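Local coordinates for protein acyl-ACP thioesterase (PDB 2ESS) that probably hydrolyses the thioester of fatty acyl chains carried on acyl carrier protein, releasing free fatty acids, at residues G24-G29 against E71-Y76; L62-I67 against E147-I152; K78-T83 against A98-D103; F202-V207 against C241-I246. One frame throughout, in Å; residues are numbered along the deposited sequence. Where two conformers were deposited one is given.

Contact 1: G24-G29 against E71-Y76; sequences GRLTMG and EMPYQY
Arg25 and Tyr74 form a single backbone bridge, their CA atoms 4.6 Å apart. The end-to-end directions of residues 24-28 and 72-75 differ by 135°. Two backbone hydrogen bonds hold the bridge: Leu26 N gives to Pro73 O at 3.0 Å, and Gln75 N gives to Gly24 O at 2.8 Å. Gly24 has positive phi, which favours glycine, and Gly24 O also lies 3.4 Å from Tyr74 CD1. Arg25 adds a third bond from its side chain. Its CG lies anti to the carbonyl carbon (chi1 -59°), and the chain then bends at chi2. Arg25 NH1 reaches Met72 O at 2.8 Å, with the oxygen in the guanidinium plane and the bond nearly along the C=O axis. One face of the guanidinium carries the rim of the Tyr74 ring at CD1. The two planes stand 72° apart, so this is no parallel stack. An alanine in place of Arg25 would probably leave Met72 O without this donor and open a gap beside the Tyr74 edge. The segments join the turn into helix 28-45, the long helix that the hotdog fold wraps in its sheet, to the loop between strands 58-69 and 78-88. Thr27 is the N-cap of that helix, and its OG1 accepts from Val30 N. On the apolar side, Leu26 CD2 meets Pro73 CG at 4.0 Å. The selenomethionines Met28 and Met72 cross at about a right angle, with their CE methyls 3.8 Å apart. Met72 CG also lies against Leu26 O. Tyr74 and Gln75 pack on Ile172 of the second subunit.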
loop_
_atom_site.group_PDB
_atom_site.type_symbol
_atom_site.label_atom_id
_atom_site.label_comp_id
_atom_site.label_asym_id
_atom_site.label_seq_id
_atom_site.Cartn_x
_atom_site.Cartn_y
_atom_site.Cartn_z
ATOM N N GLY A 24 12.952 6.917 -5.433
ATOM C CA GLY A 24 12.591 5.787 -6.312
ATOM C C GLY A 24 12.851 4.406 -5.731
ATOM O O GLY A 24 12.874 3.441 -6.454
ATOM N N ARG A 25 13.074 4.316 -4.426
ATOM C CA ARG A 25 13.393 3.047 -3.763
ATOM C C ARG A 25 12.199 2.575 -3.001
ATOM O O ARG A 25 11.485 3.382 -2.418
ATOM C CB ARG A 25 14.516 3.244 -2.738
ATOM C CG ARG A 25 15.798 3.786 -3.311
ATOM C CD ARG A 25 16.526 2.692 -3.997
ATOM N NE ARG A 25 17.563 3.192 -4.879
ATOM C CZ ARG A 25 18.400 2.417 -5.554
ATOM N NH1 ARG A 25 18.352 1.107 -5.406
ATOM N NH2 ARG A 25 19.308 2.962 -6.372
ATOM N N LEU A 26 12.018 1.263 -2.998
ATOM C CA LEU A 26 10.929 0.571 -2.313
ATOM C C LEU A 26 10.862 1.051 -0.867
ATOM O O LEU A 26 11.902 1.230 -0.198
ATOM C CB LEU A 26 11.187 -0.937 -2.355
ATOM C CG LEU A 26 10.019 -1.920 -2.112
ATOM C CD1 LEU A 26 9.110 -1.905 -3.331
ATOM C CD2 LEU A 26 10.555 -3.354 -1.855
ATOM N N THR A 27 9.658 1.302 -0.375
ATOM C CA THR A 27 9.546 1.838 0.956
ATOM C C THR A 27 9.664 0.651 1.942
ATOM O O THR A 27 9.349 -0.496 1.598
ATOM C CB THR A 27 8.211 2.597 1.190
ATOM O OG1 THR A 27 7.120 1.676 1.085
ATOM C CG2 THR A 27 8.019 3.762 0.164
HETATM N N MSE A 28 10.054 0.961 3.170
HETATM C CA MSE A 28 10.151 -0.033 4.236
HETATM C C MSE A 28 8.825 -0.701 4.530
HETATM O O MSE A 28 8.796 -1.922 4.811
HETATM C CB MSE A 28 10.661 0.593 5.543
HETATM C CG MSE A 28 11.114 -0.423 6.605
HETATM SE SE MSE A 28 12.706 -1.429 5.977
HETATM C CE MSE A 28 13.862 0.042 5.628
ATOM N N GLY A 29 7.757 0.099 4.556
ATOM C CA GLY A 29 6.404 -0.373 4.790
ATOM C C GLY A 29 6.009 -1.404 3.741
ATOM O O GLY A 29 5.490 -2.468 4.078
ATOM N N GLU A 71 20.920 -2.351 0.149
ATOM C CA GLU A 71 20.193 -1.465 -0.750
ATOM C C GLU A 71 18.756 -1.958 -0.844
ATOM O O GLU A 71 18.423 -3.016 -0.338
ATOM C CB GLU A 71 20.845 -1.417 -2.129
ATOM C CG GLU A 71 20.799 -2.720 -2.876
HETATM N N MSE A 72 17.922 -1.150 -1.463
HETATM C CA MSE A 72 16.491 -1.367 -1.601
HETATM C C MSE A 72 16.222 -1.461 -3.115
HETATM O O MSE A 72 16.822 -0.738 -3.892
HETATM C CB MSE A 72 15.835 -0.117 -1.015
HETATM C CG MSE A 72 14.467 -0.191 -0.540
HETATM SE SE MSE A 72 13.979 -1.714 0.590
HETATM C CE MSE A 72 13.047 -0.739 2.029
ATOM N N PRO A 73 15.288 -2.304 -3.547
ATOM C CA PRO A 73 14.971 -2.286 -4.988
ATOM C C PRO A 73 14.519 -0.917 -5.528
ATOM O O PRO A 73 13.859 -0.163 -4.810
ATOM C CB PRO A 73 13.796 -3.251 -5.088
ATOM C CG PRO A 73 13.863 -4.079 -3.928
ATOM C CD PRO A 73 14.503 -3.295 -2.818
ATOM N N TYR A 74 14.835 -0.644 -6.785
ATOM C CA TYR A 74 14.436 0.586 -7.464
ATOM C C TYR A 74 13.138 0.432 -8.267
ATOM O O TYR A 74 12.776 -0.663 -8.709
ATOM C CB TYR A 74 15.575 1.055 -8.373
ATOM C CG TYR A 74 15.390 2.422 -8.985
ATOM C CD1 TYR A 74 15.754 3.565 -8.293
ATOM C CD2 TYR A 74 14.869 2.569 -10.268
ATOM C CE1 TYR A 74 15.610 4.832 -8.858
ATOM C CE2 TYR A 74 14.702 3.838 -10.846
ATOM C CZ TYR A 74 15.074 4.968 -10.126
ATOM O OH TYR A 74 14.939 6.219 -10.663
ATOM N N GLN A 75 12.443 1.549 -8.467
ATOM C CA GLN A 75 11.198 1.582 -9.203
ATOM C C GLN A 75 11.297 0.769 -10.487
ATOM O O GLN A 75 12.245 0.919 -11.240
ATOM C CB GLN A 75 10.821 3.031 -9.538
ATOM C CG GLN A 75 9.450 3.157 -10.117
ATOM C CD GLN A 75 9.063 4.597 -10.401
ATOM O OE1 GLN A 75 8.348 5.212 -9.629
ATOM N NE2 GLN A 75 9.569 5.141 -11.485
ATOM N N TYR A 76 10.312 -0.104 -10.692
ATOM C CA TYR A 76 10.215 -1.012 -11.844
ATOM C C TYR A 76 11.221 -2.174 -11.946
ATOM O O TYR A 76 11.150 -2.944 -12.891
ATOM C CB TYR A 76 10.204 -0.247 -13.159
ATOM C CG TYR A 76 8.982 0.588 -13.359
ATOM C CD1 TYR A 76 7.703 0.027 -13.282
ATOM C CD2 TYR A 76 9.100 1.927 -13.621
ATOM C CE1 TYR A 76 6.581 0.805 -13.480
ATOM C CE2 TYR A 76 8.002 2.713 -13.814
ATOM C CZ TYR A 76 6.757 2.164 -13.744
ATOM O OH TYR A 76 5.697 2.999 -13.955
#

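Contact 2: L62-I67 against E147-I152; sequences LSRLAI and EKPSRI
Arg64 sets its CG anti to the carbonyl carbon (chi1 -58°), and the chain runs extended from there to NE, which carries it out over Pro149. Chi4 (-76°) swings CZ out of line with the chain. One face of the guanidinium lies against the Ser150-Arg151 peptide. Arg151 N sits 3.5 Å above that plane, offset toward the rim. Arg64 NH1 is 3.6 Å from Ser150 O, which also lies over the face. The contact is thus one of a flat group laid on a peptide. Lower down, Arg64 CB meets Pro149 CG at 4.0 Å, and Arg64 CD lies 3.7 Å from Pro149 O. Ala66, two residues on, brings its CB to Pro149 CB at 3.9 Å, and the proline ring rests on both side chains. An alanine in place of Arg64 would probably leave the Ser150-Arg151 peptide without its flat cover and open a gap beside Pro149 O, where CD had lain. Pro149 also touches Arg111 of strand 106-118, and Glu147 O accepts from Arg201 of strand 199-206. Ser63 and Arg64 both face Val113 as a classic beta bulge in strand 58-69. Here the loop between strands 106-118 and 161-164, which links the two hotdog repeats of the family, crosses the central sheet.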
loop_
_atom_site.group_PDB
_atom_site.type_symbol
_atom_site.label_atom_id
_atom_site.label_comp_id
_atom_site.label_asym_id
_atom_site.label_seq_id
_atom_site.Cartn_x
_atom_site.Cartn_y
_atom_site.Cartn_z
ATOM N N LEU A 62 2.634 -11.852 15.337
ATOM C CA LEU A 62 3.944 -11.302 15.057
ATOM C C LEU A 62 4.375 -10.486 16.255
ATOM O O LEU A 62 3.691 -9.528 16.639
ATOM C CB LEU A 62 3.909 -10.389 13.825
ATOM C CG LEU A 62 5.220 -9.692 13.415
ATOM C CD1 LEU A 62 6.329 -10.725 13.100
ATOM C CD2 LEU A 62 4.938 -8.778 12.203
ATOM N N SER A 63 5.545 -10.830 16.785
ATOM C CA SER A 63 6.100 -10.189 17.977
ATOM C C SER A 63 7.226 -9.215 17.617
ATOM O O SER A 63 7.268 -8.108 18.113
ATOM C CB SER A 63 6.627 -11.251 18.952
ATOM O OG SER A 63 5.623 -12.190 19.261
ATOM N N ARG A 64 8.149 -9.661 16.785
ATOM C CA ARG A 64 9.341 -8.884 16.430
ATOM C C ARG A 64 9.671 -9.037 14.930
ATOM O O ARG A 64 9.483 -10.089 14.340
ATOM C CB ARG A 64 10.551 -9.321 17.230
ATOM C CG ARG A 64 10.464 -9.240 18.714
ATOM C CD ARG A 64 11.882 -9.314 19.377
ATOM N NE ARG A 64 11.783 -9.283 20.851
ATOM C CZ ARG A 64 11.524 -8.183 21.549
ATOM N NH1 ARG A 64 11.381 -6.998 20.946
ATOM N NH2 ARG A 64 11.412 -8.258 22.857
ATOM N N LEU A 65 10.182 -7.968 14.342
ATOM C CA LEU A 65 10.642 -7.946 12.944
ATOM C C LEU A 65 11.919 -7.117 12.862
ATOM O O LEU A 65 11.919 -5.979 13.345
ATOM C CB LEU A 65 9.568 -7.346 12.051
ATOM C CG LEU A 65 9.835 -7.221 10.558
ATOM C CD1 LEU A 65 10.125 -8.618 9.888
ATOM C CD2 LEU A 65 8.701 -6.495 9.902
ATOM N N ALA A 66 13.010 -7.678 12.303
ATOM C CA ALA A 66 14.231 -6.886 12.007
ATOM C C ALA A 66 14.551 -7.098 10.537
ATOM O O ALA A 66 14.532 -8.229 10.061
ATOM C CB ALA A 66 15.428 -7.281 12.873
ATOM N N ILE A 67 14.827 -5.986 9.863
ATOM C CA ILE A 67 15.186 -5.899 8.441
ATOM C C ILE A 67 16.547 -5.203 8.342
ATOM O O ILE A 67 16.782 -4.152 8.951
ATOM C CB ILE A 67 14.141 -5.104 7.627
ATOM C CG1 ILE A 67 12.739 -5.702 7.784
ATOM C CG2 ILE A 67 14.498 -5.036 6.092
ATOM C CD1 ILE A 67 11.598 -4.772 7.270
ATOM N N GLU A 147 21.924 -9.765 13.132
ATOM C CA GLU A 147 21.659 -9.827 14.558
ATOM C C GLU A 147 20.160 -10.029 14.784
ATOM O O GLU A 147 19.331 -9.476 14.071
ATOM C CB GLU A 147 22.141 -8.528 15.246
ATOM N N LYS A 148 19.835 -10.883 15.744
ATOM C CA LYS A 148 18.464 -11.131 16.140
ATOM C C LYS A 148 17.871 -9.861 16.746
ATOM O O LYS A 148 18.577 -9.110 17.417
ATOM C CB LYS A 148 18.423 -12.264 17.166
ATOM C CG LYS A 148 18.773 -13.646 16.578
ATOM C CD LYS A 148 18.582 -14.783 17.629
ATOM N N PRO A 149 16.581 -9.609 16.506
ATOM C CA PRO A 149 15.985 -8.462 17.192
ATOM C C PRO A 149 15.815 -8.771 18.692
ATOM O O PRO A 149 15.568 -9.903 19.055
ATOM C CB PRO A 149 14.631 -8.346 16.538
ATOM C CG PRO A 149 14.310 -9.716 16.040
ATOM C CD PRO A 149 15.607 -10.322 15.653
ATOM N N SER A 150 15.940 -7.769 19.542
ATOM C CA SER A 150 15.710 -7.967 20.971
ATOM C C SER A 150 15.011 -6.730 21.531
ATOM O O SER A 150 14.736 -5.787 20.790
ATOM C CB SER A 150 17.021 -8.260 21.702
ATOM O OG SER A 150 18.001 -7.307 21.366
ATOM N N ARG A 151 14.722 -6.750 22.828
ATOM C CA ARG A 151 13.995 -5.666 23.481
ATOM C C ARG A 151 14.630 -4.306 23.198
ATOM O O ARG A 151 15.840 -4.143 23.276
ATOM C CB ARG A 151 13.861 -5.917 25.002
ATOM C CG ARG A 151 14.099 -4.703 25.923
ATOM C CD ARG A 151 13.062 -4.579 27.058
ATOM N NE ARG A 151 12.922 -5.787 27.878
ATOM C CZ ARG A 151 13.273 -5.916 29.164
ATOM N NH1 ARG A 151 13.811 -4.903 29.881
ATOM N NH2 ARG A 151 13.068 -7.095 29.741
ATOM N N ILE A 152 13.787 -3.338 22.923
ATOM C CA ILE A 152 14.202 -1.973 22.585
ATOM C C ILE A 152 13.922 -1.074 23.783
ATOM O O ILE A 152 12.817 -1.081 24.314
ATOM C CB ILE A 152 13.388 -1.482 21.397
ATOM C CG1 ILE A 152 13.604 -2.414 20.188
ATOM C CG2 ILE A 152 13.663 -0.004 21.143
ATOM C CD1 ILE A 152 12.580 -2.322 19.071
#

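Contact 3: K78-T83 against A98-D103; sequences KFSVQT and AVIDKD
Ser80 O takes the shortest direct bond between the strands, from Ile100 N at 2.8 Å. The return bond, Ser80 N to Ile100 O, is 2.9 Å. At the next hydrogen-bonded pair, Gln82 and Ala98 exchange two more backbone bonds, Gln82 N giving to Ala98 O at 168°. Val81 and Val99 form the non-hydrogen-bonded pair between them. These bonds zip the antiparallel hairpin of strands 78-88 and 92-100, part of the hotdog sheet of the N-terminal domain. On the face with Ser80, Gln82, Ala98 and Ile100, Ser80 OG lies between the backbone N and the carbonyl carbon (chi1 61°). There it meets Ile100 CB at 3.4 Å. A water bonded to Ser80 OG also donates to Asp101 O at 2.8 Å and so links strand 78-88 to the turn after strand 92-100. Gln82 and Ile100 cross obliquely, OE1 coming 3.8 Å from Ile100 CD1. On the other face, Val81 packs on Leu35 and Cys38 of helix 28-45. Beyond the Ser80-Ile100 pair, at the open end of the hairpin, a second water donates to Lys78 O and accepts a weak bond from Lys102 N. The Lys102 amino group turns to Glu77 in a salt bridge, while Asp101 OD1 accepts from Lys105 N.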
loop_
_atom_site.group_PDB
_atom_site.type_symbol
_atom_site.label_atom_id
_atom_site.label_comp_id
_atom_site.label_asym_id
_atom_site.label_seq_id
_atom_site.Cartn_x
_atom_site.Cartn_y
_atom_site.Cartn_z
ATOM N N LYS A 78 12.662 -5.840 -10.904
ATOM C CA LYS A 78 12.301 -7.094 -10.314
ATOM C C LYS A 78 13.130 -7.293 -9.067
ATOM O O LYS A 78 14.272 -6.836 -8.973
ATOM C CB LYS A 78 12.591 -8.238 -11.272
ATOM C CG LYS A 78 11.674 -8.276 -12.493
ATOM C CD LYS A 78 12.134 -9.382 -13.453
ATOM C CE LYS A 78 11.430 -9.295 -14.790
ATOM N NZ LYS A 78 12.187 -10.061 -15.816
ATOM N N PHE A 79 12.531 -7.992 -8.127
ATOM C CA PHE A 79 13.196 -8.461 -6.947
ATOM C C PHE A 79 12.498 -9.702 -6.439
ATOM O O PHE A 79 11.425 -10.062 -6.902
ATOM C CB PHE A 79 13.325 -7.356 -5.874
ATOM C CG PHE A 79 12.032 -6.947 -5.205
ATOM C CD1 PHE A 79 11.197 -6.003 -5.800
ATOM C CD2 PHE A 79 11.682 -7.450 -3.944
ATOM C CE1 PHE A 79 10.018 -5.583 -5.202
ATOM C CE2 PHE A 79 10.504 -7.015 -3.319
ATOM C CZ PHE A 79 9.679 -6.083 -3.943
ATOM N N SER A 80 13.128 -10.390 -5.511
ATOM C CA SER A 80 12.475 -11.555 -4.927
ATOM C C SER A 80 12.758 -11.675 -3.441
ATOM O O SER A 80 13.710 -11.065 -2.912
ATOM C CB SER A 80 12.869 -12.825 -5.697
ATOM O OG SER A 80 14.239 -13.001 -5.613
ATOM N N VAL A 81 11.891 -12.440 -2.795
ATOM C CA VAL A 81 11.985 -12.716 -1.382
ATOM C C VAL A 81 12.059 -14.231 -1.206
ATOM O O VAL A 81 11.262 -14.992 -1.792
ATOM C CB VAL A 81 10.770 -12.146 -0.649
ATOM C CG1 VAL A 81 10.776 -12.553 0.846
ATOM C CG2 VAL A 81 10.679 -10.635 -0.846
ATOM N N GLN A 82 13.011 -14.671 -0.399
ATOM C CA GLN A 82 13.080 -16.062 0.048
ATOM C C GLN A 82 12.754 -16.055 1.537
ATOM O O GLN A 82 13.132 -15.136 2.254
ATOM C CB GLN A 82 14.464 -16.656 -0.178
ATOM C CG GLN A 82 14.740 -17.058 -1.606
ATOM C CD GLN A 82 16.182 -17.369 -1.840
ATOM O OE1 GLN A 82 17.033 -17.075 -1.016
ATOM N NE2 GLN A 82 16.464 -17.965 -2.966
ATOM N N THR A 83 12.076 -17.098 1.990
ATOM C CA THR A 83 11.718 -17.229 3.389
ATOM C C THR A 83 11.717 -18.700 3.798
ATOM O O THR A 83 11.481 -19.603 2.983
ATOM C CB THR A 83 10.344 -16.566 3.659
ATOM O OG1 THR A 83 10.106 -16.587 5.061
ATOM C CG2 THR A 83 9.214 -17.255 2.867
ATOM N N ALA A 98 15.467 -13.576 3.025
ATOM C CA ALA A 98 16.521 -12.947 2.226
ATOM C C ALA A 98 15.813 -12.145 1.124
ATOM O O ALA A 98 14.750 -12.523 0.625
ATOM C CB ALA A 98 17.460 -13.990 1.640
ATOM N N VAL A 99 16.349 -10.986 0.796
ATOM C CA VAL A 99 15.843 -10.187 -0.331
ATOM C C VAL A 99 16.895 -10.192 -1.425
ATOM O O VAL A 99 18.084 -9.929 -1.165
ATOM C CB VAL A 99 15.550 -8.733 0.130
ATOM C CG1 VAL A 99 14.975 -7.888 -1.033
ATOM C CG2 VAL A 99 14.585 -8.786 1.346
ATOM N N ILE A 100 16.456 -10.467 -2.656
ATOM C CA ILE A 100 17.357 -10.692 -3.769
ATOM C C ILE A 100 17.024 -9.686 -4.848
ATOM O O ILE A 100 15.860 -9.516 -5.205
ATOM C CB ILE A 100 17.271 -12.136 -4.324
ATOM C CG1 ILE A 100 17.667 -13.156 -3.248
ATOM C CG2 ILE A 100 18.229 -12.326 -5.468
ATOM C CD1 ILE A 100 16.577 -13.530 -2.343
ATOM N N ASP A 101 18.042 -9.021 -5.351
ATOM C CA ASP A 101 17.832 -7.936 -6.331
ATOM C C ASP A 101 17.671 -8.491 -7.751
ATOM O O ASP A 101 17.696 -9.699 -7.937
ATOM C CB ASP A 101 18.933 -6.868 -6.217
ATOM C CG ASP A 101 20.238 -7.232 -6.938
ATOM O OD1 ASP A 101 20.377 -8.325 -7.555
ATOM O OD2 ASP A 101 21.143 -6.360 -6.894
ATOM N N LYS A 102 17.538 -7.618 -8.754
ATOM C CA LYS A 102 17.226 -8.081 -10.110
ATOM C C LYS A 102 18.353 -8.978 -10.685
ATOM O O LYS A 102 18.107 -9.849 -11.519
ATOM C CB LYS A 102 16.958 -6.879 -11.031
ATOM C CG LYS A 102 18.207 -6.043 -11.277
ATOM C CD LYS A 102 17.925 -4.728 -11.958
ATOM C CE LYS A 102 19.176 -3.829 -12.033
ATOM N NZ LYS A 102 19.668 -3.423 -10.666
ATOM N N ASP A 103 19.578 -8.739 -10.226
ATOM C CA ASP A 103 20.769 -9.477 -10.656
ATOM C C ASP A 103 21.021 -10.781 -9.903
ATOM O O ASP A 103 21.993 -11.478 -10.190
ATOM C CB ASP A 103 21.990 -8.602 -10.440
ATOM C CG ASP A 103 22.045 -7.430 -11.384
ATOM O OD1 ASP A 103 21.292 -7.432 -12.377
ATOM O OD2 ASP A 103 22.866 -6.509 -11.152
HETATM O O HOH W 1 16.164 -5.167 -7.627
HETATM O O HOH W 2 15.558 -11.473 -7.975
#

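Contact 4: F202-V207 against C241-I246; sequences FEMAYV and CRSKVI
Glu203 and Lys244 exchange two backbone hydrogen bonds, and so do Ala205 and Arg242. The shorter of each pair, Glu203 N to Lys244 O and Ala205 N to Arg242 O, are both 2.7 Å. Glu203 O is gripped twice: Lys244 N comes tilted 35° from the carbonyl plane, and Ser243 OG donates at 2.9 Å. Ser243 OG is anti to its backbone N (chi1 177°), and Phe202 CE1 touches it at 3.4 Å.

On the face with Ala205 lie Glu203, Lys244 and Arg242. Glu203 and Lys244 run side by side, but OE1 and NZ are 4.3 Å apart, beyond a salt bridge. A water donates to Glu203 OE2 and accepts from Lys244 NZ, and Arg201 makes the salt bridge to OE2. A methyl of Val207, CG2, lies over one face of the Arg242 guanidinium, 3.7 Å from NH2.

Apolar contacts lie on the face with Phe202, Met204 and Cys241. Val245 CG2 lies at the edge of the Phe202 ring, 3.9 Å from CD1. Selenomethionine Met204 bends so that its CE meets Cys241 SG at 3.6 Å. Phe202, Met204 and Cys241 pack on helix 178-186. An antiparallel sheet with one face against a helix is characteristic of the hotdog fold, here in the C-terminal domain.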
loop_
_atom_site.group_PDB
_atom_site.type_symbol
_atom_site.label_atom_id
_atom_site.label_comp_id
_atom_site.label_asym_id
_atom_site.label_seq_id
_atom_site.Cartn_x
_atom_site.Cartn_y
_atom_site.Cartn_z
ATOM N N PHE A 202 16.236 -1.692 10.510
ATOM C CA PHE A 202 14.947 -1.279 10.987
ATOM C C PHE A 202 14.320 -2.421 11.788
ATOM O O PHE A 202 14.227 -3.563 11.312
ATOM C CB PHE A 202 14.062 -0.859 9.812
ATOM C CG PHE A 202 12.684 -0.437 10.227
ATOM C CD1 PHE A 202 12.467 0.811 10.775
ATOM C CD2 PHE A 202 11.617 -1.313 10.093
ATOM C CE1 PHE A 202 11.209 1.182 11.194
ATOM C CE2 PHE A 202 10.392 -0.953 10.492
ATOM C CZ PHE A 202 10.180 0.308 11.041
ATOM N N GLU A 203 13.911 -2.122 13.014
ATOM C CA GLU A 203 13.274 -3.120 13.859
ATOM C C GLU A 203 11.938 -2.646 14.410
ATOM O O GLU A 203 11.763 -1.487 14.674
ATOM C CB GLU A 203 14.174 -3.471 15.028
ATOM C CG GLU A 203 15.587 -3.828 14.687
ATOM C CD GLU A 203 16.467 -4.050 15.916
ATOM O OE1 GLU A 203 15.944 -4.146 17.047
ATOM O OE2 GLU A 203 17.705 -4.091 15.738
HETATM N N MSE A 204 11.001 -3.560 14.520
HETATM C CA MSE A 204 9.680 -3.331 15.095
HETATM C C MSE A 204 9.495 -4.357 16.198
HETATM O O MSE A 204 9.891 -5.547 16.045
HETATM C CB MSE A 204 8.598 -3.595 14.072
HETATM C CG MSE A 204 8.564 -2.583 12.956
HETATM SE SE MSE A 204 8.054 -0.787 13.724
HETATM C CE MSE A 204 6.414 -1.132 14.818
ATOM N N ALA A 205 8.910 -3.892 17.301
ATOM C CA ALA A 205 8.396 -4.769 18.365
ATOM C C ALA A 205 6.925 -4.449 18.567
ATOM O O ALA A 205 6.563 -3.312 18.833
ATOM C CB ALA A 205 9.164 -4.550 19.670
ATOM N N TYR A 206 6.078 -5.460 18.487
ATOM C CA TYR A 206 4.621 -5.233 18.495
ATOM C C TYR A 206 4.171 -5.648 19.861
ATOM O O TYR A 206 4.241 -6.823 20.228
ATOM C CB TYR A 206 3.923 -6.038 17.391
ATOM C CG TYR A 206 4.281 -5.533 16.022
ATOM C CD1 TYR A 206 3.676 -4.368 15.518
ATOM C CD2 TYR A 206 5.242 -6.157 15.255
ATOM C CE1 TYR A 206 4.027 -3.845 14.278
ATOM C CE2 TYR A 206 5.581 -5.640 13.999
ATOM C CZ TYR A 206 4.964 -4.510 13.520
ATOM O OH TYR A 206 5.322 -4.013 12.286
ATOM N N VAL A 207 3.755 -4.667 20.640
ATOM C CA VAL A 207 3.489 -4.877 22.055
ATOM C C VAL A 207 1.999 -5.073 22.376
ATOM O O VAL A 207 1.646 -5.898 23.199
ATOM C CB VAL A 207 4.094 -3.724 22.874
ATOM C CG1 VAL A 207 3.891 -3.955 24.386
ATOM C CG2 VAL A 207 5.577 -3.563 22.496
ATOM N N CYS A 241 3.817 -0.200 20.396
ATOM C CA CYS A 241 4.981 -0.767 19.718
ATOM C C CYS A 241 6.217 0.039 20.003
ATOM O O CYS A 241 6.130 1.157 20.491
ATOM C CB CYS A 241 4.744 -0.925 18.232
ATOM S SG CYS A 241 4.425 0.542 17.347
ATOM N N ARG A 242 7.367 -0.561 19.702
ATOM C CA ARG A 242 8.665 0.077 19.770
ATOM C C ARG A 242 9.381 -0.248 18.472
ATOM O O ARG A 242 9.053 -1.257 17.788
ATOM C CB ARG A 242 9.478 -0.400 20.991
ATOM C CG ARG A 242 8.909 0.102 22.301
ATOM C CD ARG A 242 9.728 -0.277 23.541
ATOM N NE ARG A 242 9.315 -1.594 23.915
ATOM C CZ ARG A 242 8.499 -1.895 24.912
ATOM N NH1 ARG A 242 8.008 -0.980 25.743
ATOM N NH2 ARG A 242 8.196 -3.163 25.070
ATOM N N SER A 243 10.349 0.611 18.147
ATOM C CA SER A 243 11.084 0.533 16.913
ATOM C C SER A 243 12.496 1.036 17.099
ATOM O O SER A 243 12.783 1.870 17.966
ATOM C CB SER A 243 10.353 1.329 15.818
ATOM O OG SER A 243 11.064 1.334 14.594
ATOM N N LYS A 244 13.386 0.472 16.295
ATOM C CA LYS A 244 14.742 0.939 16.189
ATOM C C LYS A 244 15.040 1.187 14.704
ATOM O O LYS A 244 14.717 0.372 13.836
ATOM C CB LYS A 244 15.677 -0.074 16.804
ATOM C CG LYS A 244 17.109 0.361 16.903
ATOM C CD LYS A 244 17.993 -0.769 17.425
ATOM C CE LYS A 244 17.621 -1.164 18.833
ATOM N NZ LYS A 244 18.688 -1.957 19.485
ATOM N N VAL A 245 15.614 2.349 14.430
ATOM C CA VAL A 245 15.909 2.801 13.064
ATOM C C VAL A 245 17.363 3.203 13.062
ATOM O O VAL A 245 17.791 4.069 13.853
ATOM C CB VAL A 245 15.032 3.984 12.640
ATOM C CG1 VAL A 245 15.117 4.173 11.142
ATOM C CG2 VAL A 245 13.578 3.801 13.020
ATOM N N ILE A 246 18.148 2.529 12.233
ATOM C CA ILE A 246 19.556 2.890 12.051
ATOM C C ILE A 246 19.768 3.376 10.606
ATOM O O ILE A 246 19.517 2.650 9.644
ATOM C CB ILE A 246 20.501 1.718 12.425
ATOM C CG1 ILE A 246 20.277 1.334 13.919
ATOM C CG2 ILE A 246 21.960 2.107 12.197
ATOM C CD1 ILE A 246 21.026 0.138 14.375
HETATM O O HOH W 3 20.063 -3.077 16.954
#

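From the N terminus, the chain enters helix 28-45, and contact 1 closes the first loop when residues 71-76 return to the helix start. Strand 58-69 opens contact 2 within that loop and leaves it, so contacts 1 and 2 cross. Contact 3, a hairpin, is nested inside the loop that contact 2 closes at residues 147-152. Contact 4 follows in series, in the C-terminal domain. Strands 58-69 and 199-206 are neighbours in one continuous sheet, which puts contacts 2 and 4 side by side and joins the two domains. Contact 1 touches all the others: Leu26 and Pro73 pack on Phe79, and Met28 on Ile67 and Phe202.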